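PDB 2ZOP: CRISPR system Cmr subunit Cmr5 from Thermus thermophilus HB8, which probably serves as a small all-helical subunit of the Cmr ribonucleoprotein complex in CRISPR-based defence against mobile genetic elements. Local coordinates for residues G24-L38 with F50-L62. Sequence-based numbering, arbitrary orientation.
Sequences GRGEYRDMALKLPVL and FVDSRGKEAHKAL. With SO4 (sulfate ion), chain G.
Bent at its outer torsions (chi2 -81°), the selenomethionine side chain of M31 folds into segment 50-62 as a knob among F50, V51, H59 and L62. L62, with CG anti to its backbone N (chi1 -178°), fills the hole formed by Y28, M31, A32 and L35. M31 SE meets the F50 ring at its edge, 4.1 Å from F50 CE2, a Met-aromatic contact, while M31 CG lies 3.3 Å from H59 CD2. L62 CD2 covers one face of the Y28 ring, and L62 CD1 lies 3.6 Å from L35 CD2. The axes of helices 25-38 and 57-62 approach to 7.7 Å at a crossing angle of -44°; the backbones come nearest at the CA atoms of Y28 and A58, and A58 CB sits 3.3 Å from G24 O. L38 CD1 presses on F50 CD2, and a second subunit packs L91 on L38 and L88 on F50. The Y28 hydroxyl hydrogen-bonds D65. At the polar margin H59 ND1 donates to sulfate O2 (2.8 Å), and H59 NE2 shares a water with D30 OD2. The sulfate, probably from the crystallisation liquor, also takes the backbone N-H groups of G55 and K56 and, at O4, K56 NZ; the K56 chain crosses E27 at about a right angle, K56 CD 3.1 Å from E27 OE2, without a salt bridge. R54 lays its guanidinium over the F50 ring while R54 NE donates to F50 O (2.8 Å), bridging back to the end of helix 44-52. Interlocked apolar side chains thus join helix 25-42 to helices 44-52 and 57-69, and the polar link is the H59-D30 water; the sulfate binds segment 50-62 alone, fixing a proton on H59 ND1 and perhaps favouring the doubly protonated ring, in a cradle of N-H donors suited to negative charge.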
loop_
_atom_site.group_PDB
_atom_site.type_symbol
_atom_site.label_atom_id
_atom_site.label_comp_id
_atom_site.label_asym_id
_atom_site.label_seq_id
_atom_site.Cartn_x
_atom_site.Cartn_y
_atom_site.Cartn_z
ATOM N N GLY A 24 15.954 18.373 22.578
ATOM C CA GLY A 24 15.532 17.760 21.336
ATOM C C GLY A 24 14.077 17.321 21.339
ATOM O O GLY A 24 13.679 16.526 20.494
ATOM N N ARG A 25 13.271 17.837 22.267
ATOM C CA ARG A 25 11.863 17.441 22.320
ATOM C C ARG A 25 11.165 17.790 21.002
ATOM O O ARG A 25 10.182 17.156 20.621
ATOM C CB ARG A 25 11.151 18.120 23.503
ATOM C CG ARG A 25 11.016 19.633 23.387
ATOM C CD ARG A 25 10.371 20.220 24.641
ATOM N NE ARG A 25 10.245 21.674 24.551
ATOM C CZ ARG A 25 9.917 22.469 25.569
ATOM N NH1 ARG A 25 9.674 21.956 26.773
ATOM N NH2 ARG A 25 9.846 23.782 25.385
ATOM N N GLY A 26 11.682 18.801 20.309
ATOM C CA GLY A 26 11.109 19.190 19.035
ATOM C C GLY A 26 11.372 18.139 17.967
ATOM O O GLY A 26 10.542 17.900 17.092
ATOM N N GLU A 27 12.530 17.499 18.040
ATOM C CA GLU A 27 12.888 16.467 17.074
ATOM C C GLU A 27 12.107 15.195 17.393
ATOM O O GLU A 27 11.744 14.422 16.494
ATOM C CB GLU A 27 14.399 16.207 17.131
ATOM C CG GLU A 27 15.223 17.486 16.935
ATOM C CD GLU A 27 16.726 17.279 17.089
ATOM O OE1 GLU A 27 17.146 16.433 17.909
ATOM O OE2 GLU A 27 17.494 17.983 16.399
ATOM N N TYR A 28 11.859 14.992 18.683
ATOM C CA TYR A 28 11.107 13.845 19.174
ATOM C C TYR A 28 9.683 13.914 18.632
ATOM O O TYR A 28 9.117 12.906 18.195
ATOM C CB TYR A 28 11.062 13.868 20.700
ATOM C CG TYR A 28 10.462 12.629 21.327
ATOM C CD1 TYR A 28 11.251 11.518 21.614
ATOM C CD2 TYR A 28 9.111 12.582 21.659
ATOM C CE1 TYR A 28 10.706 10.388 22.227
ATOM C CE2 TYR A 28 8.558 11.463 22.266
ATOM C CZ TYR A 28 9.355 10.375 22.550
ATOM O OH TYR A 28 8.806 9.287 23.168
ATOM N N ARG A 29 9.104 15.107 18.691
ATOM C CA ARG A 29 7.751 15.345 18.203
ATOM C C ARG A 29 7.702 15.161 16.687
ATOM O O ARG A 29 6.756 14.569 16.162
ATOM C CB ARG A 29 7.294 16.770 18.574
ATOM C CG ARG A 29 6.077 17.274 17.787
ATOM C CD ARG A 29 5.546 18.608 18.331
ATOM N NE ARG A 29 4.375 19.071 17.584
ATOM C CZ ARG A 29 4.440 19.675 16.403
ATOM N NH1 ARG A 29 5.618 19.898 15.839
ATOM N NH2 ARG A 29 3.330 20.037 15.774
ATOM N N ASP A 30 8.719 15.673 15.988
ATOM C CA ASP A 30 8.758 15.546 14.536
ATOM C C ASP A 30 8.667 14.077 14.146
ATOM O O ASP A 30 7.891 13.707 13.258
ATOM C CB ASP A 30 10.049 16.136 13.954
ATOM C CG ASP A 30 10.078 17.645 14.026
ATOM O OD1 ASP A 30 8.990 18.257 14.000
ATOM O OD2 ASP A 30 11.183 18.219 14.092
HETATM N N MSE A 31 9.458 13.242 14.819
HETATM C CA MSE A 31 9.448 11.816 14.532
HETATM C C MSE A 31 8.130 11.154 14.918
HETATM O O MSE A 31 7.655 10.262 14.221
HETATM C CB MSE A 31 10.612 11.118 15.237
HETATM C CG MSE A 31 11.787 10.905 14.304
HETATM SE SE MSE A 31 11.635 9.341 13.138
HETATM C CE MSE A 31 9.871 9.513 12.396
ATOM N N ALA A 32 7.552 11.594 16.030
ATOM C CA ALA A 32 6.281 11.055 16.498
ATOM C C ALA A 32 5.184 11.341 15.475
ATOM O O ALA A 32 4.337 10.486 15.206
ATOM C CB ALA A 32 5.906 11.676 17.853
ATOM N N LEU A 33 5.201 12.542 14.902
ATOM C CA LEU A 33 4.187 12.928 13.920
ATOM C C LEU A 33 4.365 12.250 12.563
ATOM O O LEU A 33 3.401 12.026 11.846
ATOM C CB LEU A 33 4.171 14.453 13.726
ATOM C CG LEU A 33 3.816 15.303 14.954
ATOM C CD1 LEU A 33 3.540 16.739 14.527
ATOM C CD2 LEU A 33 2.600 14.727 15.642
ATOM N N LYS A 34 5.603 11.913 12.227
ATOM C CA LYS A 34 5.913 11.277 10.958
ATOM C C LYS A 34 5.744 9.752 10.940
ATOM O O LYS A 34 5.359 9.181 9.918
ATOM C CB LYS A 34 7.354 11.638 10.552
ATOM C CG LYS A 34 7.897 10.899 9.320
ATOM C CD LYS A 34 7.144 11.280 8.055
ATOM C CE LYS A 34 7.482 12.698 7.606
ATOM N NZ LYS A 34 6.680 13.104 6.424
ATOM N N LEU A 35 6.002 9.094 12.068
ATOM C CA LEU A 35 5.927 7.640 12.102
ATOM C C LEU A 35 4.641 6.969 11.599
ATOM O O LEU A 35 4.705 6.043 10.789
ATOM C CB LEU A 35 6.267 7.118 13.497
ATOM C CG LEU A 35 6.402 5.592 13.570
ATOM C CD1 LEU A 35 7.415 5.109 12.527
ATOM C CD2 LEU A 35 6.831 5.181 14.988
ATOM N N PRO A 36 3.466 7.423 12.056
ATOM C CA PRO A 36 2.259 6.755 11.556
ATOM C C PRO A 36 2.217 6.761 10.032
ATOM O O PRO A 36 1.871 5.759 9.404
ATOM C CB PRO A 36 1.126 7.576 12.179
ATOM C CG PRO A 36 1.734 8.024 13.489
ATOM C CD PRO A 36 3.118 8.467 13.037
ATOM N N VAL A 37 2.590 7.897 9.450
ATOM C CA VAL A 37 2.604 8.058 8.002
ATOM C C VAL A 37 3.546 7.048 7.339
ATOM O O VAL A 37 3.186 6.408 6.346
ATOM C CB VAL A 37 3.029 9.503 7.619
ATOM C CG1 VAL A 37 3.205 9.630 6.125
ATOM C CG2 VAL A 37 1.985 10.490 8.115
ATOM N N LEU A 38 4.752 6.902 7.879
ATOM C CA LEU A 38 5.699 5.950 7.302
ATOM C C LEU A 38 5.203 4.514 7.401
ATOM O O LEU A 38 5.380 3.732 6.472
ATOM C CB LEU A 38 7.060 6.047 7.987
ATOM C CG LEU A 38 7.806 7.363 7.805
ATOM C CD1 LEU A 38 9.152 7.257 8.506
ATOM C CD2 LEU A 38 7.998 7.656 6.310
ATOM N N PHE A 50 13.878 3.096 9.058
ATOM C CA PHE A 50 14.110 4.522 8.903
ATOM C C PHE A 50 14.425 5.098 10.289
ATOM O O PHE A 50 15.402 5.829 10.456
ATOM C CB PHE A 50 12.870 5.219 8.324
ATOM C CG PHE A 50 13.005 6.713 8.245
ATOM C CD1 PHE A 50 13.740 7.305 7.224
ATOM C CD2 PHE A 50 12.431 7.529 9.220
ATOM C CE1 PHE A 50 13.910 8.687 7.171
ATOM C CE2 PHE A 50 12.591 8.913 9.179
ATOM C CZ PHE A 50 13.338 9.494 8.147
ATOM N N VAL A 51 13.611 4.754 11.285
ATOM C CA VAL A 51 13.849 5.253 12.631
ATOM C C VAL A 51 15.213 4.807 13.159
ATOM O O VAL A 51 15.961 5.605 13.700
ATOM C CB VAL A 51 12.773 4.774 13.627
ATOM C CG1 VAL A 51 13.064 5.359 15.011
ATOM C CG2 VAL A 51 11.389 5.200 13.156
ATOM N N ASP A 52 15.534 3.530 12.992
ATOM C CA ASP A 52 16.808 3.000 13.474
ATOM C C ASP A 52 18.030 3.609 12.808
ATOM O O ASP A 52 19.112 3.604 13.381
ATOM C CB ASP A 52 16.868 1.487 13.286
ATOM C CG ASP A 52 18.257 0.920 13.580
ATOM O OD1 ASP A 52 18.767 1.129 14.704
ATOM O OD2 ASP A 52 18.839 0.271 12.686
ATOM N N SER A 53 17.868 4.133 11.599
ATOM C CA SER A 53 19.009 4.699 10.909
ATOM C C SER A 53 19.137 6.196 11.111
ATOM O O SER A 53 19.988 6.831 10.499
ATOM C CB SER A 53 18.960 4.360 9.411
ATOM O OG SER A 53 17.764 4.823 8.814
ATOM N N ARG A 54 18.299 6.765 11.970
ATOM C CA ARG A 54 18.383 8.193 12.226
ATOM C C ARG A 54 19.636 8.477 13.059
ATOM O O ARG A 54 20.036 7.664 13.898
ATOM C CB ARG A 54 17.136 8.692 12.960
ATOM C CG ARG A 54 15.838 8.709 12.113
ATOM C CD ARG A 54 16.062 9.323 10.727
ATOM N NE ARG A 54 16.427 8.306 9.739
ATOM C CZ ARG A 54 17.014 8.568 8.576
ATOM N NH1 ARG A 54 17.309 9.822 8.248
ATOM N NH2 ARG A 54 17.309 7.577 7.743
ATOM N N GLY A 55 20.259 9.626 12.811
ATOM C CA GLY A 55 21.462 9.981 13.538
ATOM C C GLY A 55 21.209 10.821 14.770
ATOM O O GLY A 55 22.045 10.869 15.671
ATOM N N LYS A 56 20.063 11.495 14.825
ATOM C CA LYS A 56 19.766 12.325 15.983
ATOM C C LYS A 56 19.149 11.460 17.076
ATOM O O LYS A 56 18.215 10.682 16.829
ATOM C CB LYS A 56 18.827 13.472 15.603
ATOM C CG LYS A 56 19.494 14.568 14.754
ATOM C CD LYS A 56 18.560 15.759 14.542
ATOM C CE LYS A 56 19.238 16.888 13.754
ATOM N NZ LYS A 56 19.495 16.526 12.330
ATOM N N GLU A 57 19.697 11.598 18.279
ATOM C CA GLU A 57 19.249 10.836 19.434
ATOM C C GLU A 57 17.749 10.920 19.695
ATOM O O GLU A 57 17.124 9.905 19.952
ATOM C CB GLU A 57 20.010 11.283 20.687
ATOM C CG GLU A 57 20.206 10.175 21.714
ATOM C CD GLU A 57 18.902 9.668 22.303
ATOM O OE1 GLU A 57 18.208 10.472 22.962
ATOM O OE2 GLU A 57 18.570 8.472 22.109
ATOM N N ALA A 58 17.176 12.122 19.625
ATOM C CA ALA A 58 15.750 12.297 19.880
ATOM C C ALA A 58 14.854 11.532 18.902
ATOM O O ALA A 58 13.759 11.101 19.268
ATOM C CB ALA A 58 15.394 13.791 19.865
ATOM N N HIS A 59 15.313 11.369 17.663
ATOM C CA HIS A 59 14.540 10.652 16.650
ATOM C C HIS A 59 14.515 9.153 16.967
ATOM O O HIS A 59 13.466 8.504 16.902
ATOM C CB HIS A 59 15.148 10.885 15.266
ATOM C CG HIS A 59 14.916 12.263 14.718
ATOM N ND1 HIS A 59 15.650 12.777 13.670
ATOM C CD2 HIS A 59 13.998 13.208 15.030
ATOM C CE1 HIS A 59 15.192 13.975 13.358
ATOM N NE2 HIS A 59 14.189 14.260 14.167
ATOM N N LYS A 60 15.681 8.620 17.319
ATOM C CA LYS A 60 15.838 7.214 17.664
ATOM C C LYS A 60 15.077 6.902 18.955
ATOM O O LYS A 60 14.491 5.829 19.096
ATOM C CB LYS A 60 17.328 6.897 17.839
ATOM C CG LYS A 60 17.660 5.439 18.127
ATOM C CD LYS A 60 17.213 4.522 16.987
ATOM C CE LYS A 60 17.899 3.159 17.054
ATOM N NZ LYS A 60 19.343 3.247 16.684
ATOM N N ALA A 61 15.080 7.852 19.889
ATOM C CA ALA A 61 14.401 7.674 21.173
ATOM C C ALA A 61 12.914 7.367 20.983
ATOM O O ALA A 61 12.347 6.537 21.700
ATOM C CB ALA A 61 14.578 8.924 22.043
ATOM N N LEU A 62 12.283 8.034 20.022
ATOM C CA LEU A 62 10.866 7.779 19.753
ATOM C C LEU A 62 10.720 6.282 19.458
ATOM O O LEU A 62 9.841 5.605 20.003
ATOM C CB LEU A 62 10.397 8.622 18.552
ATOM C CG LEU A 62 8.929 8.586 18.077
ATOM C CD1 LEU A 62 8.654 7.324 17.270
ATOM C CD2 LEU A 62 7.992 8.676 19.273
HETATM S S SO4 G . 18.522 12.408 11.304
HETATM O O1 SO4 G . 17.318 12.801 10.549
HETATM O O2 SO4 G . 18.161 12.035 12.692
HETATM O O3 SO4 G . 19.139 11.239 10.649
HETATM O O4 SO4 G . 19.464 13.545 11.330
HETATM O O HOH W 1 13.334 16.760 13.408
#